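Local coordinates for fatty-acid-binding protein 1 (Arabidopsis thaliana, PDB 4DOO) that binds fatty acids, preferring saturated ones, in a chalcone-isomerase-like fold and may take part in alpha-linolenic acid metabolism in the chloroplast, at residues A16-S21 / T88-I93; D60-L65 / R71-F76; G96-R101 / Y138-N143; V155-I160 / V165-S170; D179-I182 / P186-K189. All coordinates share one frame; numbering follows the deposited sequence.

Interaction 1: A16-S21 / T88-I93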
# COMPACT_ATOMS: atom_id res chain seq x y z
N ALA A 16 -9.01 12.21 -4.36
CA ALA A 16 -7.72 12.89 -4.36
C ALA A 16 -7.12 12.97 -2.96
O ALA A 16 -5.91 13.16 -2.80
CB ALA A 16 -7.88 14.29 -4.95
N SER A 17 -7.96 12.83 -1.95
CA SER A 17 -7.49 12.87 -0.58
C SER A 17 -8.51 12.23 0.34
O SER A 17 -9.67 12.04 -0.04
CB SER A 17 -7.26 14.32 -0.14
OG SER A 17 -8.47 15.06 -0.12
N ILE A 18 -8.06 11.87 1.54
CA ILE A 18 -8.93 11.25 2.54
C ILE A 18 -8.74 12.01 3.85
O ILE A 18 -7.66 11.98 4.44
CB ILE A 18 -8.57 9.76 2.76
CG1 ILE A 18 -8.78 8.98 1.46
CG2 ILE A 18 -9.42 9.18 3.87
CD1 ILE A 18 -8.42 7.52 1.56
N GLY A 19 -9.79 12.70 4.29
CA GLY A 19 -9.71 13.45 5.53
C GLY A 19 -8.96 14.77 5.42
O GLY A 19 -8.55 15.34 6.43
N ASP A 20 -8.79 15.25 4.19
CA ASP A 20 -8.10 16.51 3.93
C ASP A 20 -6.60 16.50 4.23
O ASP A 20 -5.88 17.41 3.83
CB ASP A 20 -8.74 17.65 4.74
CG ASP A 20 -10.21 17.81 4.44
OD1 ASP A 20 -10.56 17.99 3.26
OD2 ASP A 20 -11.01 17.77 5.40
N SER A 21 -6.13 15.47 4.92
CA SER A 21 -4.71 15.38 5.28
C SER A 21 -3.94 14.27 4.57
O SER A 21 -2.71 14.33 4.46
CB SER A 21 -4.58 15.21 6.80
OG SER A 21 -5.41 14.16 7.26
N THR A 88 -2.25 5.23 3.72
CA THR A 88 -3.41 4.40 3.45
C THR A 88 -3.24 3.76 2.08
O THR A 88 -2.81 4.42 1.13
CB THR A 88 -4.74 5.21 3.43
OG1 THR A 88 -5.01 5.71 4.74
CG2 THR A 88 -5.90 4.31 3.00
N ILE A 89 -3.56 2.48 2.00
CA ILE A 89 -3.52 1.75 0.74
C ILE A 89 -4.97 1.33 0.54
O ILE A 89 -5.48 0.51 1.29
CB ILE A 89 -2.65 0.47 0.80
CG1 ILE A 89 -1.20 0.81 1.15
CG2 ILE A 89 -2.72 -0.27 -0.53
CD1 ILE A 89 -0.54 1.74 0.15
N ARG A 90 -5.65 1.92 -0.44
CA ARG A 90 -7.03 1.55 -0.70
C ARG A 90 -7.10 0.59 -1.88
O ARG A 90 -6.62 0.91 -2.97
CB ARG A 90 -7.88 2.79 -0.99
CG ARG A 90 -9.26 2.46 -1.54
CD ARG A 90 -10.17 3.68 -1.52
NE ARG A 90 -10.41 4.12 -0.16
CZ ARG A 90 -11.21 5.14 0.17
NH1 ARG A 90 -11.84 5.82 -0.78
NH2 ARG A 90 -11.37 5.47 1.44
N LEU A 91 -7.67 -0.58 -1.64
CA LEU A 91 -7.81 -1.60 -2.68
C LEU A 91 -9.26 -1.67 -3.11
O LEU A 91 -10.16 -1.59 -2.28
CB LEU A 91 -7.41 -2.99 -2.16
CG LEU A 91 -6.02 -3.27 -1.62
CD1 LEU A 91 -5.86 -2.63 -0.25
CD2 LEU A 91 -5.83 -4.78 -1.51
N GLN A 92 -9.48 -1.81 -4.42
CA GLN A 92 -10.83 -1.95 -4.97
C GLN A 92 -10.77 -3.17 -5.88
O GLN A 92 -10.08 -3.17 -6.90
CB GLN A 92 -11.24 -0.71 -5.75
CG GLN A 92 -11.48 0.51 -4.87
CD GLN A 92 -12.05 1.68 -5.65
OE1 GLN A 92 -13.16 1.60 -6.18
NE2 GLN A 92 -11.29 2.76 -5.73
N ILE A 93 -11.49 -4.22 -5.49
CA ILE A 93 -11.50 -5.48 -6.23
C ILE A 93 -12.03 -5.36 -7.65
O ILE A 93 -13.16 -4.90 -7.86
CB ILE A 93 -12.30 -6.57 -5.46
CG1 ILE A 93 -11.77 -6.69 -4.03
CG2 ILE A 93 -12.20 -7.91 -6.18
CD1 ILE A 93 -10.29 -7.02 -3.94
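The CD1 methyl of Ile18 lies over one face of the Arg90 guanidinium, offset toward its rim, with Ile18 CD1 3.6 Å from Arg90 NH2. The next guanidinium atom, Arg90 CZ, is 3.9 Å from the same Ile18 CD1, so the contact is van der Waals cover of a flat cation by a single methyl; no hydrogen bond crosses between 16-21 and 88-93. Two torsions bring the groups together. In Ile18, CG1 stands anti to the carbonyl carbon (chi1 -62°) and the chain then runs straight to CD1, while the Arg90 chain bends at chi3 (-64°), which turns its planar end back beneath the methyl. The same Ile18 CD1 is also 4.3 Å from Thr88 CG2, a looser apolar touch. Only 110 Å² is buried in all, and the nearest CA atoms, those of Ile18 and Thr88, are 8.8 Å apart, too far for paired neighbouring strands. The polar ends look elsewhere: Arg90 NE forms a salt bridge with Asp147 outside the two segments, which probably helps to fix the guanidinium plane, and Thr88 OG1 is hydrogen-bonded by Arg22. Within the antiparallel sheet, strands 22-33 and 39-50 come between 13-18 and 87-93 in the strand order; the contact therefore spans two intervening strands across a face of the curved sheet, where Ile18 also touches Tyr48 of strand 39-50 and Arg90 reaches Thr145 of strand 145-151.

Interaction 2: D60-L65 / R71-F76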
# COMPACT_ATOMS: atom_id res chain seq x y z
N ASP A 60 13.52 17.23 7.61
CA ASP A 60 14.54 16.74 8.52
C ASP A 60 15.71 16.02 7.84
O ASP A 60 16.86 16.22 8.22
CB ASP A 60 13.92 15.81 9.57
CG ASP A 60 12.96 16.54 10.50
OD1 ASP A 60 13.08 17.78 10.63
OD2 ASP A 60 12.11 15.87 11.11
N LYS A 61 15.42 15.20 6.84
CA LYS A 61 16.47 14.46 6.15
C LYS A 61 16.94 15.05 4.83
O LYS A 61 18.02 14.71 4.34
CB LYS A 61 16.03 13.01 5.91
CG LYS A 61 16.13 12.13 7.15
CD LYS A 61 15.79 10.69 6.82
CE LYS A 61 16.08 9.79 8.01
NZ LYS A 61 17.52 9.87 8.38
N TYR A 62 16.13 15.92 4.24
CA TYR A 62 16.46 16.54 2.96
C TYR A 62 16.31 18.05 2.99
O TYR A 62 15.83 18.65 2.03
CB TYR A 62 15.56 15.95 1.86
CG TYR A 62 15.72 14.46 1.70
CD1 TYR A 62 15.05 13.57 2.53
CD2 TYR A 62 16.59 13.94 0.74
CE1 TYR A 62 15.24 12.19 2.41
CE2 TYR A 62 16.80 12.57 0.62
CZ TYR A 62 16.12 11.70 1.46
OH TYR A 62 16.34 10.34 1.36
N ALA A 63 16.75 18.68 4.07
CA ALA A 63 16.64 20.12 4.22
C ALA A 63 17.23 20.92 3.06
O ALA A 63 18.31 20.60 2.55
CB ALA A 63 17.27 20.57 5.53
N ASN A 64 16.49 21.94 2.64
CA ASN A 64 16.90 22.84 1.56
C ASN A 64 17.20 22.21 0.21
O ASN A 64 17.87 22.83 -0.62
CB ASN A 64 18.12 23.65 2.00
CG ASN A 64 17.92 24.32 3.34
OD1 ASN A 64 16.88 24.95 3.58
ND2 ASN A 64 18.90 24.20 4.22
N LEU A 65 16.71 21.00 -0.02
CA LEU A 65 16.96 20.36 -1.31
C LEU A 65 15.71 20.45 -2.18
O LEU A 65 14.59 20.36 -1.69
CB LEU A 65 17.34 18.89 -1.11
CG LEU A 65 18.56 18.63 -0.22
CD1 LEU A 65 18.75 17.13 -0.04
CD2 LEU A 65 19.79 19.26 -0.85
N ARG A 71 14.22 13.37 -5.02
CA ARG A 71 13.84 12.20 -5.81
C ARG A 71 15.08 11.50 -6.35
O ARG A 71 15.11 10.27 -6.45
CB ARG A 71 12.94 12.63 -6.97
CG ARG A 71 12.43 11.50 -7.85
CD ARG A 71 11.43 10.60 -7.10
NE ARG A 71 10.71 9.74 -8.04
CZ ARG A 71 11.15 8.57 -8.47
NH1 ARG A 71 12.31 8.09 -8.05
NH2 ARG A 71 10.43 7.88 -9.36
N GLY A 72 16.10 12.28 -6.68
CA GLY A 72 17.33 11.71 -7.20
C GLY A 72 18.13 10.89 -6.20
O GLY A 72 19.06 10.18 -6.58
N ASN A 73 17.78 10.99 -4.92
CA ASN A 73 18.48 10.24 -3.88
C ASN A 73 17.98 8.81 -3.81
O ASN A 73 16.80 8.57 -3.57
CB ASN A 73 18.29 10.92 -2.52
CG ASN A 73 19.44 11.83 -2.16
OD1 ASN A 73 20.54 11.37 -1.85
ND2 ASN A 73 19.20 13.14 -2.21
N LYS A 74 18.89 7.86 -4.00
CA LYS A 74 18.51 6.45 -3.95
C LYS A 74 17.92 6.07 -2.60
O LYS A 74 17.13 5.14 -2.51
CB LYS A 74 19.73 5.57 -4.25
CG LYS A 74 20.19 5.65 -5.70
CD LYS A 74 21.31 4.67 -5.99
CE LYS A 74 21.65 4.66 -7.48
NZ LYS A 74 22.73 3.69 -7.81
N SER A 75 18.28 6.82 -1.56
CA SER A 75 17.78 6.55 -0.21
C SER A 75 16.36 7.03 0.06
O SER A 75 15.75 6.62 1.05
CB SER A 75 18.71 7.21 0.80
OG SER A 75 18.72 8.62 0.60
N PHE A 76 15.82 7.89 -0.80
CA PHE A 76 14.49 8.46 -0.58
C PHE A 76 13.39 7.44 -0.33
O PHE A 76 12.65 7.54 0.65
CB PHE A 76 14.10 9.35 -1.76
CG PHE A 76 12.81 10.12 -1.56
CD1 PHE A 76 12.61 10.88 -0.41
CD2 PHE A 76 11.82 10.10 -2.54
CE1 PHE A 76 11.44 11.62 -0.24
CE2 PHE A 76 10.65 10.84 -2.37
CZ PHE A 76 10.46 11.60 -1.23
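Tyr62 OH is approached by two polar side chains: Ser75 OG is hydrogen-bonded to Tyr62 OH at 3.0 Å, and Asp79 of helix 76-82 supplies a second hydrogen bond to the same phenol oxygen. The motif is a pair of beta turns flanking the short helix 67-71: a type II turn from Tyr62 to Leu65 just after helix 51-61, and a type I turn from Asn73 to Phe76 leading into helix 76-82. Each is closed by its own backbone bond, Leu65 N to Tyr62 O at 3.2 Å and Phe76 N to Asn73 O at 3.0 Å. Tyr62 bridges the turns, and its ring meets Asn73 at the edge and Phe76 at a face. The Asn73 side chain runs antiparallel to that of Tyr62, with its amide plane 65° from the ring and Asn73 ND2 3.8 Å from Tyr62 CE2. Phe76 makes a T-shaped (edge-to-face) pair, its edge directed at the Tyr62 face, with planes at 86° and centroids 5.7 Å apart. Ile70 of helix 67-71 touches both aromatic side chains, and Phe76 also reaches Ala200 of helix 189-202. With CG anti to the backbone N (chi1 -173°), the Phe76 ring swings to where its CD1 lies 4.1 Å from Tyr62 CZ.

Interaction 3: G96-R101 / Y138-N143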
# COMPACT_ATOMS: atom_id res chain seq x y z
N GLY A 96 -13.93 -10.45 -10.78
CA GLY A 96 -15.18 -10.87 -10.17
C GLY A 96 -15.34 -12.31 -9.74
O GLY A 96 -16.38 -12.67 -9.19
N LYS A 97 -14.32 -13.14 -9.95
CA LYS A 97 -14.43 -14.55 -9.57
C LYS A 97 -13.39 -15.04 -8.57
O LYS A 97 -12.89 -16.16 -8.68
CB LYS A 97 -14.40 -15.42 -10.83
CG LYS A 97 -15.67 -15.31 -11.67
CD LYS A 97 -15.41 -15.55 -13.15
CE LYS A 97 -14.58 -14.42 -13.75
NZ LYS A 97 -14.43 -14.55 -15.23
N LEU A 98 -13.07 -14.19 -7.60
CA LEU A 98 -12.09 -14.55 -6.57
C LEU A 98 -12.76 -15.43 -5.51
O LEU A 98 -13.94 -15.28 -5.22
CB LEU A 98 -11.56 -13.29 -5.88
CG LEU A 98 -10.73 -12.31 -6.70
CD1 LEU A 98 -10.50 -11.04 -5.90
CD2 LEU A 98 -9.41 -12.96 -7.09
N ASN A 99 -12.00 -16.37 -4.96
CA ASN A 99 -12.54 -17.23 -3.91
C ASN A 99 -11.66 -17.02 -2.69
O ASN A 99 -10.43 -16.95 -2.80
CB ASN A 99 -12.58 -18.70 -4.36
CG ASN A 99 -11.21 -19.34 -4.40
OD1 ASN A 99 -10.65 -19.69 -3.37
ND2 ASN A 99 -10.67 -19.50 -5.60
N ILE A 100 -12.29 -16.91 -1.53
CA ILE A 100 -11.61 -16.66 -0.26
C ILE A 100 -10.36 -17.50 -0.01
O ILE A 100 -9.36 -16.98 0.47
CB ILE A 100 -12.58 -16.85 0.93
CG1 ILE A 100 -11.90 -16.43 2.23
CG2 ILE A 100 -13.05 -18.29 1.01
CD1 ILE A 100 -11.50 -14.97 2.28
N ARG A 101 -10.42 -18.79 -0.33
CA ARG A 101 -9.28 -19.68 -0.12
C ARG A 101 -8.09 -19.27 -0.98
O ARG A 101 -6.96 -19.18 -0.50
CB ARG A 101 -9.67 -21.12 -0.44
CG ARG A 101 -10.76 -21.68 0.48
CD ARG A 101 -11.24 -23.05 -0.01
NE ARG A 101 -11.88 -22.96 -1.31
CZ ARG A 101 -13.05 -22.37 -1.54
NH1 ARG A 101 -13.72 -21.81 -0.54
NH2 ARG A 101 -13.55 -22.33 -2.77
N TYR A 138 -16.38 -14.36 3.95
CA TYR A 138 -16.71 -15.55 3.16
C TYR A 138 -16.67 -15.28 1.66
O TYR A 138 -16.54 -16.21 0.86
CB TYR A 138 -18.08 -16.10 3.55
CG TYR A 138 -18.04 -16.88 4.83
CD1 TYR A 138 -17.94 -16.23 6.06
CD2 TYR A 138 -18.04 -18.27 4.82
CE1 TYR A 138 -17.84 -16.95 7.25
CE2 TYR A 138 -17.93 -19.00 6.00
CZ TYR A 138 -17.83 -18.33 7.21
OH TYR A 138 -17.71 -19.06 8.37
N LYS A 139 -16.78 -14.01 1.29
CA LYS A 139 -16.76 -13.63 -0.12
C LYS A 139 -15.90 -12.39 -0.29
O LYS A 139 -15.62 -11.67 0.66
CB LYS A 139 -18.18 -13.36 -0.61
CG LYS A 139 -18.85 -12.18 0.07
CD LYS A 139 -20.19 -11.84 -0.57
CE LYS A 139 -20.81 -10.60 0.05
NZ LYS A 139 -22.10 -10.22 -0.61
N ILE A 140 -15.48 -12.14 -1.53
CA ILE A 140 -14.66 -10.98 -1.85
C ILE A 140 -15.02 -10.62 -3.30
O ILE A 140 -14.25 -10.82 -4.24
CB ILE A 140 -13.15 -11.33 -1.70
CG1 ILE A 140 -12.30 -10.13 -2.10
CG2 ILE A 140 -12.81 -12.54 -2.53
CD1 ILE A 140 -12.57 -8.90 -1.26
N PRO A 141 -16.23 -10.07 -3.48
CA PRO A 141 -16.74 -9.69 -4.80
C PRO A 141 -16.13 -8.43 -5.41
O PRO A 141 -15.55 -7.59 -4.73
CB PRO A 141 -18.23 -9.53 -4.54
CG PRO A 141 -18.24 -8.89 -3.19
CD PRO A 141 -17.21 -9.73 -2.43
N ARG A 142 -16.30 -8.33 -6.73
CA ARG A 142 -15.84 -7.18 -7.48
C ARG A 142 -16.47 -5.94 -6.86
O ARG A 142 -17.62 -5.98 -6.40
CB ARG A 142 -16.27 -7.31 -8.95
CG ARG A 142 -15.96 -6.10 -9.84
CD ARG A 142 -16.54 -6.34 -11.23
NE ARG A 142 -16.54 -5.15 -12.10
CZ ARG A 142 -15.47 -4.69 -12.74
NH1 ARG A 142 -14.30 -5.29 -12.62
NH2 ARG A 142 -15.59 -3.62 -13.52
N ASN A 143 -15.71 -4.85 -6.83
CA ASN A 143 -16.14 -3.56 -6.28
C ASN A 143 -16.03 -3.45 -4.76
O ASN A 143 -16.42 -2.44 -4.18
CB ASN A 143 -17.57 -3.22 -6.73
CG ASN A 143 -17.68 -3.06 -8.23
OD1 ASN A 143 -16.89 -2.35 -8.85
ND2 ASN A 143 -18.66 -3.73 -8.83
O HOH W 1 -17.77 -10.43 -7.92
O HOH W 2 -14.22 -11.47 -6.92
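The backbones of 96-101 and 138-143 run in nearly opposite directions, 158° apart end to end, with the CA atoms of Gly96 and Arg142 4.6 Å apart and those of Leu98 and Ile140 6.5 Å apart; no direct hydrogen bond joins them. Water takes that place. One molecule donates to Gly96 O and accepts from Arg142 N at 2.8 Å; a second accepts from Leu98 N and lies 2.8 Å from Ile140 O, to which it can donate. The two loops are thus bridged through solvent at two successive points. Among side chains, Leu98 CB packs on Ile140 CG2 at 3.7 Å. The chi1 of 178° sends Ile140 CG1 anti to the backbone N and leaves CG2 as the branch that meets Leu98. Farther along, Ile100 CB rests 4.0 Å from the carbonyl oxygen Tyr138 O, and at the far end Gly96 CA meets Arg142 CB at 3.9 Å. The extended Arg142 chain then leads away, its NH1 hydrogen-bonded to Val94 O. Leu98 and Ile100 each touch a bound laurate, a different molecule in each case, so this pairing of loops contributes to both fatty-acid sites. Asn99 OD1 caps helix 100-118 through Ser102 N, while Leu98 and Ile140 both pack on Ile93 of strand 87-93 and on Val103 of that helix, which joins the loops to both helix and sheet.

Interaction 4: V155-I160 / V165-S170; sequences VLSVAI and VGSVKS
Leu156 and Val168 exchange two backbone hydrogen bonds across the antiparallel hairpin of strands 155-160 and 163-169, whose axes run at 164°. Leu156 N reaches Val168 O at 2.8 Å, and Val168 N returns to Leu156 O. Two further backbone bonds continue toward the turn: Val158 N to Gly166 O at 3.0 Å, and a nearly straight one from Val165 N to Val158 O at 2.8 Å, with 178° at the hydrogen. Leu156 O also receives a CA-H...O contact from Ser167 CA at 3.1 Å. In the non-hydrogen-bonded pair between, Ser157 OG and Ser167 OG are hydrogen-bonded at 2.8 Å; Ser157 OG is also hydrogen-bonded to Asp151, its strongest polar partner, and Ser167 OG to His164.

On that same face Val155 divides its methyls, CG1 lying 3.9 Å from Ser167 CB and CG2 3.8 Å from Lys169 CG. Its chi1 of 171° directs one branch to each neighbour, and the lysine bends at chi4 to give NZ to Gly153 O. Replacing Val155 with glycine would probably leave the Lys169 methylenes and Ser167 CB without their apolar cover. On the opposite face Val158 CB meets Val165 CG2 at 3.7 Å.

Strand 163-169 forms one edge of the sheet within the chain, while 155-160 pairs on its other side with 145-151 through Ser157 and Ala159; Leu156 and Val168 pack on Leu173 of helix 171-182, and Leu156 also on Phe130 of helix 124-131.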
# COMPACT_ATOMS: atom_id res chain seq x y z
N VAL A 155 1.16 1.02 13.51
CA VAL A 155 0.06 0.12 13.80
C VAL A 155 -0.69 -0.09 12.49
O VAL A 155 -1.12 0.88 11.86
CB VAL A 155 -0.91 0.72 14.83
CG1 VAL A 155 -2.16 -0.15 14.95
CG2 VAL A 155 -0.22 0.85 16.18
N LEU A 156 -0.83 -1.34 12.07
CA LEU A 156 -1.53 -1.65 10.83
C LEU A 156 -3.01 -1.90 11.08
O LEU A 156 -3.37 -2.83 11.80
CB LEU A 156 -0.93 -2.90 10.17
CG LEU A 156 -1.67 -3.30 8.89
CD1 LEU A 156 -1.13 -2.49 7.72
CD2 LEU A 156 -1.49 -4.78 8.63
N SER A 157 -3.86 -1.07 10.50
CA SER A 157 -5.30 -1.23 10.67
C SER A 157 -5.95 -1.56 9.34
O SER A 157 -5.54 -1.07 8.29
CB SER A 157 -5.91 0.05 11.24
OG SER A 157 -5.40 0.32 12.53
N VAL A 158 -6.98 -2.40 9.39
CA VAL A 158 -7.70 -2.81 8.19
C VAL A 158 -9.20 -2.57 8.30
O VAL A 158 -9.83 -2.89 9.31
CB VAL A 158 -7.49 -4.31 7.90
CG1 VAL A 158 -8.22 -4.70 6.62
CG2 VAL A 158 -6.00 -4.62 7.80
N ALA A 159 -9.76 -2.01 7.24
CA ALA A 159 -11.19 -1.75 7.17
C ALA A 159 -11.70 -2.34 5.86
O ALA A 159 -11.08 -2.18 4.81
CB ALA A 159 -11.46 -0.25 7.22
N ILE A 160 -12.83 -3.04 5.94
CA ILE A 160 -13.43 -3.66 4.76
C ILE A 160 -14.82 -3.06 4.56
O ILE A 160 -15.65 -3.05 5.48
CB ILE A 160 -13.53 -5.19 4.94
CG1 ILE A 160 -12.12 -5.78 5.10
CG2 ILE A 160 -14.21 -5.82 3.74
CD1 ILE A 160 -12.09 -7.28 5.32
N VAL A 165 -11.97 -3.81 10.88
CA VAL A 165 -11.97 -5.22 11.28
C VAL A 165 -10.90 -5.60 12.28
O VAL A 165 -10.93 -6.69 12.84
CB VAL A 165 -11.84 -6.14 10.05
CG1 VAL A 165 -13.01 -5.93 9.11
CG2 VAL A 165 -10.52 -5.87 9.34
N GLY A 166 -9.93 -4.71 12.50
CA GLY A 166 -8.88 -5.02 13.45
C GLY A 166 -7.57 -4.33 13.15
O GLY A 166 -7.42 -3.68 12.12
N SER A 167 -6.62 -4.47 14.07
CA SER A 167 -5.32 -3.85 13.92
C SER A 167 -4.23 -4.78 14.45
O SER A 167 -4.50 -5.70 15.22
CB SER A 167 -5.25 -2.53 14.69
OG SER A 167 -6.31 -1.66 14.35
N VAL A 168 -3.01 -4.51 14.01
CA VAL A 168 -1.84 -5.27 14.43
C VAL A 168 -0.70 -4.26 14.58
O VAL A 168 -0.34 -3.58 13.62
CB VAL A 168 -1.43 -6.35 13.39
CG1 VAL A 168 -0.15 -7.04 13.82
CG2 VAL A 168 -2.55 -7.38 13.24
N LYS A 169 -0.16 -4.15 15.79
CA LYS A 169 0.93 -3.23 16.04
C LYS A 169 2.22 -3.98 15.70
O LYS A 169 2.62 -4.89 16.43
CB LYS A 169 0.95 -2.79 17.50
CG LYS A 169 2.02 -1.76 17.81
CD LYS A 169 2.03 -1.38 19.28
CE LYS A 169 3.12 -0.36 19.55
NZ LYS A 169 2.95 0.86 18.70
N SER A 170 2.85 -3.61 14.60
CA SER A 170 4.08 -4.27 14.17
C SER A 170 4.78 -3.45 13.10
O SER A 170 4.26 -3.27 12.00
CB SER A 170 3.77 -5.67 13.64
OG SER A 170 4.89 -6.25 12.99

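Interaction 5: D179-I182 / P186-K189. With DAO (lauric acid), chain C.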
# COMPACT_ATOMS: atom_id res chain seq x y z
N ASP A 179 5.91 -2.44 1.37
CA ASP A 179 6.97 -2.75 0.41
C ASP A 179 6.41 -3.37 -0.87
O ASP A 179 7.03 -3.24 -1.93
CB ASP A 179 8.00 -3.70 1.03
CG ASP A 179 9.27 -3.79 0.20
OD1 ASP A 179 9.47 -4.82 -0.50
OD2 ASP A 179 10.07 -2.83 0.23
N LEU A 180 5.26 -4.02 -0.77
CA LEU A 180 4.64 -4.65 -1.94
C LEU A 180 4.17 -3.61 -2.95
O LEU A 180 4.10 -3.88 -4.14
CB LEU A 180 3.42 -5.48 -1.52
CG LEU A 180 3.68 -6.72 -0.67
CD1 LEU A 180 2.35 -7.34 -0.24
CD2 LEU A 180 4.51 -7.72 -1.48
N TYR A 181 3.83 -2.43 -2.45
CA TYR A 181 3.32 -1.36 -3.29
C TYR A 181 4.33 -0.26 -3.65
O TYR A 181 4.31 0.25 -4.77
CB TYR A 181 2.10 -0.72 -2.60
CG TYR A 181 1.00 -1.72 -2.29
CD1 TYR A 181 0.11 -2.15 -3.28
CD2 TYR A 181 0.89 -2.28 -1.02
CE1 TYR A 181 -0.87 -3.11 -3.01
CE2 TYR A 181 -0.09 -3.23 -0.73
CZ TYR A 181 -0.96 -3.64 -1.73
OH TYR A 181 -1.91 -4.60 -1.44
N ILE A 182 5.21 0.08 -2.72
CA ILE A 182 6.18 1.14 -2.95
C ILE A 182 7.65 0.73 -2.78
O ILE A 182 8.53 1.59 -2.68
CB ILE A 182 5.86 2.34 -2.01
CG1 ILE A 182 4.43 2.81 -2.24
CG2 ILE A 182 6.81 3.51 -2.26
CD1 ILE A 182 4.16 3.24 -3.67
N PRO A 186 7.74 -3.73 -6.70
CA PRO A 186 6.32 -3.44 -6.54
C PRO A 186 5.37 -4.13 -7.52
O PRO A 186 5.79 -4.61 -8.58
CB PRO A 186 6.27 -1.93 -6.69
CG PRO A 186 7.26 -1.71 -7.78
CD PRO A 186 8.42 -2.60 -7.37
N PHE A 187 4.10 -4.16 -7.17
CA PHE A 187 3.09 -4.77 -8.03
C PHE A 187 2.95 -3.96 -9.31
O PHE A 187 2.68 -4.51 -10.38
CB PHE A 187 1.73 -4.77 -7.32
CG PHE A 187 1.61 -5.80 -6.24
CD1 PHE A 187 1.02 -5.47 -5.02
CD2 PHE A 187 2.05 -7.10 -6.44
CE1 PHE A 187 0.87 -6.42 -4.01
CE2 PHE A 187 1.91 -8.06 -5.44
CZ PHE A 187 1.31 -7.72 -4.22
N ASP A 188 3.16 -2.65 -9.20
CA ASP A 188 3.01 -1.75 -10.33
C ASP A 188 4.11 -0.68 -10.28
O ASP A 188 4.03 0.27 -9.51
CB ASP A 188 1.62 -1.12 -10.27
CG ASP A 188 1.26 -0.32 -11.50
OD1 ASP A 188 0.08 -0.37 -11.91
OD2 ASP A 188 2.15 0.37 -12.05
N LYS A 189 5.13 -0.85 -11.12
CA LYS A 189 6.23 0.11 -11.13
C LYS A 189 5.79 1.53 -11.45
O LYS A 189 6.28 2.48 -10.85
CB LYS A 189 7.32 -0.35 -12.10
CG LYS A 189 7.93 -1.68 -11.70
CD LYS A 189 9.44 -1.69 -11.89
CE LYS A 189 10.04 -2.99 -11.39
NZ LYS A 189 11.53 -2.98 -11.43
O1 DAO C . -1.05 -10.27 -2.58
O2 DAO C . -1.99 -8.46 -3.40
C1 DAO C . -1.46 -9.09 -2.46
C2 DAO C . -1.33 -8.42 -1.11
C3 DAO C . -2.70 -8.23 -0.49
C4 DAO C . -2.59 -7.72 0.95
C5 DAO C . -3.95 -7.24 1.47
C6 DAO C . -4.81 -8.41 1.95
C7 DAO C . -6.29 -8.08 1.87
C8 DAO C . -7.11 -9.36 1.89
C9 DAO C . -8.58 -9.08 1.65
C10 DAO C . -9.39 -10.37 1.76
C11 DAO C . -10.82 -10.07 2.22
C12 DAO C . -11.68 -11.31 2.12
O HOH W 3 3.04 -0.60 -7.02
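Phe187 CZ lies 3.5 Å from O2 of the bound laurate, Tyr181 OH 3.8 Å from its C3, and Leu180 CD1 3.9 Å from its C2, so three side chains of this contact line the carboxylate end of the fatty acid. Tyr43, Arg30 and Ser110 hydrogen-bond the ligand. Within this first shell the two rings form an offset edge-to-face pair: the Phe187 edge points at the Tyr181 face, planes 73° apart, with Tyr181 CE1 3.6 Å from Phe187 CD1. With Phe187 CG anti to the carbonyl carbon (chi1 -75°), its ring lies alongside Leu180, whose CB is 3.7 Å from Phe187 CE1. An alanine in place of Phe187 is likely to leave Tyr181 and Leu180 without their common neighbour and open a gap beside the laurate carboxylate. The backbone probably helps to place the ring: Phe187 N bonds Leu180 O at 3.0 Å, and a water donates to both Tyr181 O and Asp188 O. Farther out, Tyr181 OH is hydrogen-bonded to Tyr43 OH, which itself holds the ligand. The contact closes the turn between helix 171-182 and helix 189-202, which Asp188 caps, with Leu180 touching helix 100-118 and Tyr181 resting on Ile89 and Leu91 of strand 87-93.

In the fold
Strand 87-93 connects three of the contacts. From interaction 1 its end reaches interaction 3, where Ile93 O and Asn143 N are 2.8 Å apart in a probable hydrogen bond and Ile93 CG1 packs 3.6 Å from Ile140 CD1; midway, Leu91 CD2 lies 3.9 Å from Tyr181 OH of interaction 5. Interactions 3 and 5, with centres 22 Å apart, both contribute to the laurate pockets, and Ile160 of interaction 4 comes within about 4 Å of a laurate. Interactions 1 and 4 share the sheet without touching, nearest atoms about 7 Å apart. Interaction 2 stands apart from the pockets, its centre 41 Å from that of interaction 3, across the chain's centre.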